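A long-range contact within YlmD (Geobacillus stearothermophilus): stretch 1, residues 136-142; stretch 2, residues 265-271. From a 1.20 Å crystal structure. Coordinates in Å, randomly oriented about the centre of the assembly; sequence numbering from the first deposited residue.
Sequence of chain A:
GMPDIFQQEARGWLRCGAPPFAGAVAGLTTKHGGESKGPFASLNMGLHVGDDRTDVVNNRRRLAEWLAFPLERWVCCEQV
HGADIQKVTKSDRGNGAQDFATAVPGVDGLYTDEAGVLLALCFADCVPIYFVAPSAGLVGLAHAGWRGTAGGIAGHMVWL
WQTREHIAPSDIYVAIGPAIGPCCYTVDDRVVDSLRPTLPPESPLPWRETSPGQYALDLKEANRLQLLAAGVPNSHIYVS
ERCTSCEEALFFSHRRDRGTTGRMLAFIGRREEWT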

# COMPACT_ATOMS: atom_id res chain seq x y z
N ALA A 136 15.47 -4.56 13.47
CA ALA A 136 15.41 -5.95 13.08
C ALA A 136 15.51 -6.17 11.58
O ALA A 136 15.49 -7.32 11.13
CB ALA A 136 14.12 -6.58 13.59
N GLY A 137 15.55 -5.11 10.78
CA GLY A 137 15.65 -5.29 9.35
C GLY A 137 14.41 -5.86 8.69
O GLY A 137 14.51 -6.47 7.63
N LEU A 138 13.22 -5.60 9.25
CA LEU A 138 11.96 -6.04 8.66
C LEU A 138 11.32 -4.88 7.92
O LEU A 138 11.32 -3.74 8.41
CB LEU A 138 10.97 -6.49 9.74
CG LEU A 138 11.11 -7.94 10.19
CD1 LEU A 138 10.52 -8.17 11.57
CD2 LEU A 138 10.43 -8.83 9.15
N VAL A 139 10.78 -5.19 6.75
CA VAL A 139 9.91 -4.26 6.05
C VAL A 139 8.67 -5.03 5.65
O VAL A 139 8.73 -6.24 5.38
CB VAL A 139 10.58 -3.60 4.81
CG1 VAL A 139 11.75 -2.72 5.23
CG2 VAL A 139 11.00 -4.66 3.77
N GLY A 140 7.55 -4.32 5.55
CA GLY A 140 6.31 -4.94 5.13
C GLY A 140 5.47 -3.95 4.36
O GLY A 140 5.64 -2.73 4.48
N LEU A 141 4.52 -4.50 3.60
CA LEU A 141 3.63 -3.66 2.82
C LEU A 141 2.31 -4.39 2.67
O LEU A 141 2.27 -5.56 2.27
CB LEU A 141 4.26 -3.38 1.44
CG LEU A 141 3.49 -2.49 0.47
CD1 LEU A 141 3.14 -1.14 1.05
CD2 LEU A 141 4.34 -2.33 -0.80
N ALA A 142 1.22 -3.68 2.95
CA ALA A 142 -0.12 -4.25 2.87
C ALA A 142 -1.05 -3.34 2.08
O ALA A 142 -0.91 -2.12 2.09
CB ALA A 142 -0.70 -4.49 4.27
N LEU A 265 2.42 1.94 -8.05
CA LEU A 265 3.10 0.91 -7.29
C LEU A 265 3.58 1.53 -5.99
O LEU A 265 4.28 2.56 -6.01
CB LEU A 265 4.33 0.40 -8.02
CG LEU A 265 4.90 -0.93 -7.54
CD1 LEU A 265 4.01 -2.07 -8.06
CD2 LEU A 265 6.35 -1.08 -7.94
N ALA A 266 3.21 0.91 -4.88
CA ALA A 266 3.85 1.15 -3.59
C ALA A 266 4.95 0.12 -3.44
O ALA A 266 4.80 -1.05 -3.83
CB ALA A 266 2.85 0.95 -2.45
N PHE A 267 6.08 0.55 -2.88
CA PHE A 267 7.21 -0.35 -2.81
C PHE A 267 7.99 -0.09 -1.54
O PHE A 267 8.02 1.03 -1.02
CB PHE A 267 8.12 -0.23 -4.03
CG PHE A 267 8.53 1.18 -4.34
CD1 PHE A 267 9.65 1.74 -3.77
CD2 PHE A 267 7.76 1.96 -5.19
CE1 PHE A 267 10.01 3.05 -4.05
CE2 PHE A 267 8.13 3.26 -5.47
CZ PHE A 267 9.23 3.81 -4.89
N ILE A 268 8.58 -1.15 -1.01
CA ILE A 268 9.54 -1.01 0.09
C ILE A 268 10.54 -2.16 0.04
O ILE A 268 10.18 -3.32 -0.19
CB ILE A 268 8.82 -0.92 1.45
CG1 ILE A 268 9.79 -0.61 2.59
CG2 ILE A 268 8.04 -2.21 1.78
CD1 ILE A 268 9.11 -0.20 3.90
N GLY A 269 11.80 -1.83 0.30
CA GLY A 269 12.87 -2.82 0.33
C GLY A 269 14.12 -2.19 0.90
O GLY A 269 14.18 -0.97 1.09
N ARG A 270 15.10 -3.02 1.18
CA ARG A 270 16.40 -2.56 1.64
C ARG A 270 17.46 -2.96 0.63
O ARG A 270 17.42 -4.07 0.09
CB ARG A 270 16.71 -3.12 3.02
CG ARG A 270 15.78 -2.53 4.06
CD ARG A 270 16.15 -2.93 5.47
NE ARG A 270 16.11 -4.38 5.66
CZ ARG A 270 17.19 -5.14 5.82
NH1 ARG A 270 18.40 -4.60 5.79
NH2 ARG A 270 17.06 -6.45 6.01
N ARG A 271 18.40 -2.06 0.39
CA ARG A 271 19.47 -2.34 -0.55
C ARG A 271 20.48 -3.30 0.04
O ARG A 271 20.82 -3.23 1.22
CB ARG A 271 20.19 -1.04 -0.92
CG ARG A 271 19.31 -0.01 -1.58
CD ARG A 271 20.17 1.13 -2.16
NE ARG A 271 19.30 2.16 -2.70
CZ ARG A 271 18.68 2.09 -3.88
NH1 ARG A 271 18.88 1.04 -4.66
NH2 ARG A 271 17.90 3.07 -4.28
O HOH W 1 14.01 -6.17 4.76

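Strands far apart in sequence can be joined largely through their side chains, with no hydrogen bond between their backbones, and this pair in YlmD is a compact example. Strand 138-142 and the strand through residues 265-269 run nearly antiparallel, at 166°, with a closest approach of 6.8 Å between their axes. That spacing is too wide for the backbone hydrogen bonding of neighbouring strands in a sheet; apolar side chains fill much of the gap instead, and the two stretches together bury 385 Å².

Ile268 covers the most surface. Its CA-to-CB bond points toward the first stretch, and with both chi angles in t the side chain meets several residues there. Its CG1 lies 3.8 Å from CB of Val139, while its CG2 approaches CB of Leu141 at 4.0 Å and the carbonyl O of Gly140 at 3.6 Å. Val139 and Leu141 can both take part because alternate residues of a strand face the same way; between them, Gly140 offers backbone alone.

Val139 answers from the other side. Besides meeting Ile268, Val139 brings its CG2 within 4.3 Å of CA of Gly269, the residue nearest to it in backbone register, and its CG1 to 4.2 Å from CG of Arg270, in the aliphatic part of that side chain. Leu141 extends the apolar contact: its CD2 sits 4.0 Å from CB of Ala266 and 3.3 Å from that residue's O.

At the other end the chemistry turns polar. The Arg270 guanidinium reaches the carbonyl of Gly137 through two weak hydrogen bonds, NH2 to O at 3.0 Å and NE to O at 3.3 Å, both strongly bent. Water 1 reinforces the link, accepting from Arg270 NE at 2.9 Å and donating to Gly137 O at 2.9 Å. Gly137 CA lies over one guanidinium face, where an ideal CB would come a tight 3.1 Å from Arg270 NH2; the positive phi also favours glycine.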